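Local coordinates for protein beta-hexosaminidase Amuc_2018 (Akkermansia muciniphila, PDB 6JEB) that hydrolyses terminal non-reducing N-acetylglucosamine and N-acetylgalactosamine residues from N-acetyl-beta-hexosaminides, including terminally unbranched N-glycans and chitobiose, at residues Ala175-Ala179 and Arg180-Val184; Lys234-Ala237 and Ser238-Asn241; Arg432-Glu435 and Asn436-Lys440. One frame throughout, in Å; residues are numbered along the deposited sequence.

Overall arrangement
Three local contacts, none touching another, lie at a helix C-terminus, within a helix and at an N-terminus. Interactions 1 and 2 belong to the catalytic TIM barrel of glycosyl hydrolase family 20. Interaction 1 ends helix 167-178 and leads into barrel strand 183-187. Interaction 2 lies within helix 230-246, where the side chain of Tyr236 is about 9 Å from that of the active-site His193 and about 12 Å from the zinc ion. Interaction 3 starts helix 434-452, with the Phe437 side chain about 11 Å from that of substrate-binding Leu353. Centres of interactions 1 and 2 are about 24 Å apart, those of 2 and 3 about 47 Å, on opposite sides of the chain's centre.

Interaction 1: Ala175-Ala179 and Arg180-Val184; sequences AYCAA and RGIDV
Arg180 lays its guanidinium flat on one face of the Tyr176 ring, just where a Schellman motif ends helix 167-178. The two planes are 7° apart. Arg180 CZ is 3.4 Å from the centroid of the Tyr176 ring, a cation-pi stack. The chain of Arg180 is extended from CG to NE, which carries the group back along the helix end. There Arg180 NH1 also gives a hydrogen bond to Tyr176 O (2.9 Å). Ring and carbonyl of one residue thus fix the rotation of the guanidinium. Asp114 of helix 106-118 joins the pair, in a salt bridge with Arg180 NE and a hydrogen bond with Tyr176 OH.

The Schellman bonds run from Ile182 N to Cys177 O (2.9 Å) and from Gly181 N to Ala178 O (3.1 Å). Gly181, with phi 79°, is the C-prime residue. The chain then turns into strand 183-187, a helix-to-strand connection of the TIM barrel. On the buried side Cys177 packs on Val184 of this strand and on Leu124 of the adjacent strand 123-127. Cys177 CB is 3.7 Å from Val184 CG2. Cys177 O is gripped twice, by Ile182 N and Arg180 N from opposite faces of its carbonyl plane.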
loop_
_atom_site.group_PDB
_atom_site.type_symbol
_atom_site.label_atom_id
_atom_site.label_comp_id
_atom_site.label_asym_id
_atom_site.label_seq_id
_atom_site.Cartn_x
_atom_site.Cartn_y
_atom_site.Cartn_z
ATOM N N ALA A 175 -9.133 13.969 1.053
ATOM C CA ALA A 175 -10.561 14.070 1.340
ATOM C C ALA A 175 -11.346 12.996 0.598
ATOM O O ALA A 175 -12.293 12.414 1.143
ATOM C CB ALA A 175 -11.069 15.461 0.967
ATOM N N TYR A 176 -10.957 12.727 -0.649
ATOM C CA TYR A 176 -11.596 11.689 -1.444
ATOM C C TYR A 176 -11.457 10.334 -0.763
ATOM O O TYR A 176 -12.432 9.578 -0.645
ATOM C CB TYR A 176 -10.931 11.675 -2.827
ATOM C CG TYR A 176 -11.663 10.869 -3.859
ATOM C CD1 TYR A 176 -11.406 9.512 -4.021
ATOM C CD2 TYR A 176 -12.615 11.463 -4.678
ATOM C CE1 TYR A 176 -12.081 8.767 -4.963
ATOM C CE2 TYR A 176 -13.298 10.727 -5.619
ATOM C CZ TYR A 176 -13.028 9.381 -5.759
ATOM O OH TYR A 176 -13.724 8.657 -6.697
ATOM N N CYS A 177 -10.255 10.034 -0.270
ATOM C CA CYS A 177 -10.024 8.780 0.437
ATOM C C CYS A 177 -10.790 8.725 1.750
ATOM O O CYS A 177 -11.370 7.685 2.083
ATOM C CB CYS A 177 -8.524 8.587 0.668
ATOM S SG CYS A 177 -7.653 8.124 -0.839
ATOM N N ALA A 178 -10.791 9.823 2.517
ATOM C CA ALA A 178 -11.432 9.809 3.831
ATOM C C ALA A 178 -12.916 9.505 3.706
ATOM O O ALA A 178 -13.479 8.764 4.523
ATOM C CB ALA A 178 -11.220 11.148 4.545
ATOM N N ALA A 179 -13.561 10.048 2.665
ATOM C CA ALA A 179 -14.976 9.803 2.433
ATOM C C ALA A 179 -15.255 8.344 2.107
ATOM O O ALA A 179 -16.413 7.912 2.195
ATOM C CB ALA A 179 -15.462 10.677 1.276
ATOM N N ARG A 180 -14.222 7.591 1.729
ATOM C CA ARG A 180 -14.328 6.188 1.362
ATOM C C ARG A 180 -13.614 5.280 2.360
ATOM O O ARG A 180 -13.320 4.122 2.047
ATOM C CB ARG A 180 -13.826 5.984 -0.072
ATOM C CG ARG A 180 -14.663 6.765 -1.094
ATOM C CD ARG A 180 -13.940 7.019 -2.436
ATOM N NE ARG A 180 -14.837 7.662 -3.404
ATOM C CZ ARG A 180 -15.194 8.947 -3.371
ATOM N NH1 ARG A 180 -14.736 9.748 -2.415
ATOM N NH2 ARG A 180 -16.034 9.431 -4.290
ATOM N N GLY A 181 -13.344 5.787 3.564
ATOM C CA GLY A 181 -12.800 4.973 4.629
ATOM C C GLY A 181 -11.315 4.703 4.558
ATOM O O GLY A 181 -10.834 3.778 5.220
ATOM N N ILE A 182 -10.561 5.487 3.794
ATOM C CA ILE A 182 -9.167 5.176 3.506
ATOM C C ILE A 182 -8.278 6.288 4.048
ATOM O O ILE A 182 -8.494 7.465 3.735
ATOM C CB ILE A 182 -8.966 4.973 1.995
ATOM C CG1 ILE A 182 -9.718 3.711 1.544
ATOM C CG2 ILE A 182 -7.485 4.883 1.638
ATOM C CD1 ILE A 182 -10.023 3.673 0.047
ATOM N N ASP A 183 -7.298 5.913 4.881
ATOM C CA ASP A 183 -6.253 6.829 5.329
ATOM C C ASP A 183 -5.104 6.793 4.334
ATOM O O ASP A 183 -4.761 5.730 3.813
ATOM C CB ASP A 183 -5.682 6.405 6.688
ATOM C CG ASP A 183 -6.656 6.592 7.839
ATOM O OD1 ASP A 183 -7.742 7.184 7.651
ATOM O OD2 ASP A 183 -6.316 6.135 8.953
ATOM N N VAL A 184 -4.487 7.951 4.096
ATOM C CA VAL A 184 -3.415 8.065 3.114
ATOM C C VAL A 184 -2.078 8.162 3.829
ATOM O O VAL A 184 -1.904 8.982 4.746
ATOM C CB VAL A 184 -3.635 9.260 2.172
ATOM C CG1 VAL A 184 -2.515 9.321 1.132
ATOM C CG2 VAL A 184 -4.984 9.138 1.488
#

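Interaction 2: Lys234-Ala237 and Ser238-Asn241; sequences KFYA and SVFN
Val239 sets its CG2 methyl over one face of the Phe235 ring, one turn along the helix. This is a CH-pi contact, with Val239 CG2 3.8 Å from the centroid of the Phe235 ring. The methyl sits toward the rim, 3.6 Å from Phe235 CZ. With Phe235 CG opposite its own backbone N (chi1 172°), the ring lies on the side of the next turn, where this methyl covers it. The same methyl approaches the Tyr236 ring more loosely, at 4.4 Å from Tyr236 CD1.

A second apolar pair is Phe240 on Tyr236, with Phe240 CZ 4.2 Å from Tyr236 CB. Tyr236 O also lies over one face of the Phe240 ring, 3.1 Å from Phe240 CG. Beyond the segment, this ring packs on Thr293, Leu296 and Leu297. With an alanine at Phe240, the ring over Tyr236 O is gone and a gap would probably open against Leu296 and Leu297.

Backbone hydrogen bonds link each residue to the one four places on. Val239 N to Phe235 O is 2.9 Å and Phe240 N to Tyr236 O is 2.8 Å.

Tyr236 touches Met190 and Asn194, the latter next to the active-site His193. Phe235 meets Tyr141 edge-to-face and touches Leu197. This is a regular alpha-helix of the TIM barrel, packed against helices 195-200 and 282-299.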
loop_
_atom_site.group_PDB
_atom_site.type_symbol
_atom_site.label_atom_id
_atom_site.label_comp_id
_atom_site.label_asym_id
_atom_site.label_seq_id
_atom_site.Cartn_x
_atom_site.Cartn_y
_atom_site.Cartn_z
ATOM N N LYS A 234 17.397 20.384 7.323
ATOM C CA LYS A 234 16.479 21.465 6.991
ATOM C C LYS A 234 15.512 21.030 5.898
ATOM O O LYS A 234 14.316 21.349 5.954
ATOM C CB LYS A 234 17.250 22.710 6.559
ATOM C CG LYS A 234 16.364 23.928 6.338
ATOM C CD LYS A 234 17.185 25.187 6.167
ATOM C CE LYS A 234 16.290 26.414 5.985
ATOM N NZ LYS A 234 17.058 27.611 5.559
ATOM N N PHE A 235 16.009 20.284 4.909
ATOM C CA PHE A 235 15.151 19.807 3.830
ATOM C C PHE A 235 14.077 18.868 4.363
ATOM O O PHE A 235 12.885 19.058 4.100
ATOM C CB PHE A 235 15.999 19.098 2.770
ATOM C CG PHE A 235 15.190 18.403 1.706
ATOM C CD1 PHE A 235 14.451 19.138 0.788
ATOM C CD2 PHE A 235 15.190 17.021 1.610
ATOM C CE1 PHE A 235 13.711 18.504 -0.202
ATOM C CE2 PHE A 235 14.456 16.372 0.612
ATOM C CZ PHE A 235 13.717 17.113 -0.290
ATOM N N TYR A 236 14.477 17.842 5.118
ATOM C CA TYR A 236 13.468 16.894 5.585
ATOM C C TYR A 236 12.494 17.531 6.569
ATOM O O TYR A 236 11.319 17.150 6.594
ATOM C CB TYR A 236 14.116 15.626 6.142
ATOM C CG TYR A 236 14.644 14.716 5.053
ATOM C CD1 TYR A 236 13.842 14.330 3.984
ATOM C CD2 TYR A 236 15.944 14.242 5.095
ATOM C CE1 TYR A 236 14.326 13.496 2.989
ATOM C CE2 TYR A 236 16.436 13.412 4.111
ATOM C CZ TYR A 236 15.621 13.038 3.059
ATOM O OH TYR A 236 16.108 12.205 2.072
ATOM N N ALA A 237 12.943 18.498 7.376
ATOM C CA ALA A 237 11.994 19.228 8.215
ATOM C C ALA A 237 10.948 19.933 7.360
ATOM O O ALA A 237 9.756 19.924 7.692
ATOM C CB ALA A 237 12.721 20.225 9.125
ATOM N N SER A 238 11.373 20.528 6.238
ATOM C CA SER A 238 10.420 21.177 5.339
ATOM C C SER A 238 9.490 20.161 4.700
ATOM O O SER A 238 8.288 20.415 4.569
ATOM C CB SER A 238 11.156 21.953 4.250
ATOM O OG SER A 238 11.974 22.957 4.814
ATOM N N VAL A 239 10.037 19.021 4.263
ATOM C CA VAL A 239 9.207 17.954 3.708
ATOM C C VAL A 239 8.152 17.535 4.721
ATOM O O VAL A 239 6.958 17.449 4.408
ATOM C CB VAL A 239 10.080 16.760 3.283
ATOM C CG1 VAL A 239 9.199 15.573 2.889
ATOM C CG2 VAL A 239 11.002 17.153 2.142
ATOM N N PHE A 240 8.581 17.264 5.955
ATOM C CA PHE A 240 7.652 16.772 6.964
ATOM C C PHE A 240 6.607 17.819 7.332
ATOM O O PHE A 240 5.470 17.460 7.660
ATOM C CB PHE A 240 8.408 16.301 8.209
ATOM C CG PHE A 240 9.357 15.154 7.961
ATOM C CD1 PHE A 240 9.240 14.344 6.842
ATOM C CD2 PHE A 240 10.380 14.894 8.865
ATOM C CE1 PHE A 240 10.125 13.288 6.630
ATOM C CE2 PHE A 240 11.268 13.847 8.665
ATOM C CZ PHE A 240 11.142 13.040 7.542
ATOM N N ASN A 241 6.969 19.107 7.305
ATOM C CA ASN A 241 5.975 20.149 7.546
ATOM C C ASN A 241 4.889 20.133 6.475
ATOM O O ASN A 241 3.701 20.297 6.783
ATOM C CB ASN A 241 6.651 21.520 7.635
ATOM C CG ASN A 241 7.411 21.713 8.937
ATOM O OD1 ASN A 241 7.132 21.048 9.937
ATOM N ND2 ASN A 241 8.371 22.633 8.932
#

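Interaction 3: Arg432-Glu435 and Asn436-Lys440; sequences RSWE and NFRRK
The N-terminus of helix 434-452 is capped by Ser433, whose OG accepts from Asn436 N at 3.0 Å. Ser433 OG stands between its own N and carbonyl carbon (chi1 82°), and this turns it toward the first turn of the helix. Ser433 O takes Phe437 N, the first bond of the regular i to i+4 series.

Trp434 meets both Phe437 and Arg438. Trp434 CZ3 comes to the edge of the Phe437 ring, 3.7 Å from Phe437 CD2. Arg438 CB lies over one face of the indole, 4.3 Å from the centroid of the Trp434 six-membered ring. The guanidinium of Arg438 does not stack there; its plane is 82° from that of the indole. A water at the indole edge, in the ring plane, accepts from Trp434 NE1 and from Arg438 NH1.

This is an N-capped helix packed on its neighbours: Phe437 stacks on Tyr376 of helix 372-376 and touches Ala420 of helix 417-426. On the exposed side Glu435 and Arg438 lie alongside each other in a salt bridge. Glu435 has two conformers, so the details of this pair are doubtful; in one, Arg438 NH1 makes a weak bond to Glu435 OE2 (2.8 Å).

Within 436-440, Arg439 grips Asn436 side-on. Its NE and NH2 reach Asn436 OD1 at 3.2 and 2.8 Å, from the same face of the amide, with that oxygen in the guanidinium plane. Arg439 NH2 also bonds to Tyr4 O.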
loop_
_atom_site.group_PDB
_atom_site.type_symbol
_atom_site.label_atom_id
_atom_site.label_comp_id
_atom_site.label_asym_id
_atom_site.label_seq_id
_atom_site.Cartn_x
_atom_site.Cartn_y
_atom_site.Cartn_z
ATOM N N ARG A 432 -12.453 -18.693 5.212
ATOM C CA ARG A 432 -11.682 -18.583 3.984
ATOM C C ARG A 432 -11.517 -19.945 3.323
ATOM O O ARG A 432 -11.284 -20.952 3.999
ATOM C CB ARG A 432 -10.313 -17.965 4.266
ATOM C CG ARG A 432 -10.395 -16.484 4.597
ATOM C CD ARG A 432 -9.017 -15.867 4.735
ATOM N NE ARG A 432 -8.239 -15.993 3.502
ATOM C CZ ARG A 432 -6.925 -15.821 3.422
ATOM N NH1 ARG A 432 -6.235 -15.493 4.507
ATOM N NH2 ARG A 432 -6.309 -15.967 2.251
ATOM N N SER A 433 -11.661 -19.969 1.999
ATOM C CA SER A 433 -11.313 -21.137 1.204
ATOM C C SER A 433 -11.115 -20.692 -0.237
ATOM O O SER A 433 -11.798 -19.781 -0.715
ATOM C CB SER A 433 -12.368 -22.251 1.287
ATOM O OG SER A 433 -13.452 -22.032 0.400
ATOM N N TRP A 434 -10.160 -21.327 -0.913
ATOM C CA TRP A 434 -9.916 -20.997 -2.311
ATOM C C TRP A 434 -11.155 -21.261 -3.158
ATOM O O TRP A 434 -11.521 -20.440 -4.009
ATOM C CB TRP A 434 -8.713 -21.784 -2.827
ATOM C CG TRP A 434 -8.555 -21.727 -4.314
ATOM C CD1 TRP A 434 -8.653 -22.774 -5.189
ATOM C CD2 TRP A 434 -8.295 -20.560 -5.112
ATOM N NE1 TRP A 434 -8.460 -22.335 -6.472
ATOM C CE2 TRP A 434 -8.235 -20.982 -6.456
ATOM C CE3 TRP A 434 -8.097 -19.206 -4.823
ATOM C CZ2 TRP A 434 -7.990 -20.099 -7.511
ATOM C CZ3 TRP A 434 -7.847 -18.327 -5.876
ATOM C CH2 TRP A 434 -7.798 -18.781 -7.201
ATOM N N GLU A 435 -11.835 -22.386 -2.913
ATOM C CA GLU A 435 -13.013 -22.722 -3.705
ATOM C C GLU A 435 -14.083 -21.643 -3.590
ATOM O O GLU A 435 -14.654 -21.211 -4.599
ATOM C CB GLU A 435 -13.561 -24.086 -3.290
ATOM C CG GLU A 435 -12.677 -25.250 -3.711
ATOM C CD GLU A 435 -12.430 -25.276 -5.206
ATOM O OE1 GLU A 435 -13.399 -25.081 -5.971
ATOM O OE2 GLU A 435 -11.266 -25.478 -5.617
ATOM N N ASN A 436 -14.367 -21.188 -2.369
ATOM C CA ASN A 436 -15.385 -20.157 -2.207
ATOM C C ASN A 436 -14.935 -18.838 -2.820
ATOM O O ASN A 436 -15.723 -18.153 -3.484
ATOM C CB ASN A 436 -15.739 -19.969 -0.733
ATOM C CG ASN A 436 -16.976 -19.116 -0.546
ATOM O OD1 ASN A 436 -18.042 -19.437 -1.079
ATOM N ND2 ASN A 436 -16.847 -18.026 0.211
ATOM N N PHE A 437 -13.675 -18.463 -2.602
ATOM C CA PHE A 437 -13.176 -17.213 -3.165
ATOM C C PHE A 437 -13.262 -17.230 -4.685
ATOM O O PHE A 437 -13.719 -16.261 -5.304
ATOM C CB PHE A 437 -11.737 -16.965 -2.710
ATOM C CG PHE A 437 -11.104 -15.764 -3.357
ATOM C CD1 PHE A 437 -11.358 -14.482 -2.874
ATOM C CD2 PHE A 437 -10.277 -15.912 -4.461
ATOM C CE1 PHE A 437 -10.779 -13.367 -3.474
ATOM C CE2 PHE A 437 -9.697 -14.813 -5.069
ATOM C CZ PHE A 437 -9.949 -13.533 -4.579
ATOM N N ARG A 438 -12.818 -18.330 -5.301
ATOM C CA ARG A 438 -12.844 -18.444 -6.757
ATOM C C ARG A 438 -14.268 -18.337 -7.295
ATOM O O ARG A 438 -14.504 -17.694 -8.326
ATOM C CB ARG A 438 -12.199 -19.767 -7.178
ATOM C CG ARG A 438 -12.008 -19.938 -8.669
ATOM C CD ARG A 438 -11.601 -21.363 -8.989
ATOM N NE ARG A 438 -12.729 -22.281 -8.861
ATOM C CZ ARG A 438 -12.638 -23.521 -8.391
ATOM N NH1 ARG A 438 -11.469 -23.994 -7.981
ATOM N NH2 ARG A 438 -13.720 -24.284 -8.311
ATOM N N ARG A 439 -15.231 -18.953 -6.603
ATOM C CA ARG A 439 -16.631 -18.839 -7.002
ATOM C C ARG A 439 -17.073 -17.380 -7.009
ATOM O O ARG A 439 -17.647 -16.895 -7.992
ATOM C CB ARG A 439 -17.507 -19.642 -6.039
ATOM C CG ARG A 439 -19.005 -19.403 -6.229
ATOM C CD ARG A 439 -19.846 -20.030 -5.114
ATOM N NE ARG A 439 -19.647 -19.393 -3.812
ATOM C CZ ARG A 439 -20.257 -18.278 -3.421
ATOM N NH1 ARG A 439 -21.090 -17.648 -4.240
ATOM N NH2 ARG A 439 -20.020 -17.781 -2.212
ATOM N N LYS A 440 -16.805 -16.664 -5.918
ATOM C CA LYS A 440 -17.242 -15.274 -5.816
ATOM C C LYS A 440 -16.543 -14.392 -6.841
ATOM O O LYS A 440 -17.163 -13.492 -7.419
ATOM C CB LYS A 440 -16.962 -14.746 -4.411
ATOM C CG LYS A 440 -17.640 -15.543 -3.316
ATOM C CD LYS A 440 -17.419 -14.902 -1.957
ATOM C CE LYS A 440 -15.949 -14.969 -1.543
ATOM N NZ LYS A 440 -15.688 -14.240 -0.258
HETATM O O HOH W 1 -8.767 -23.690 -8.985
#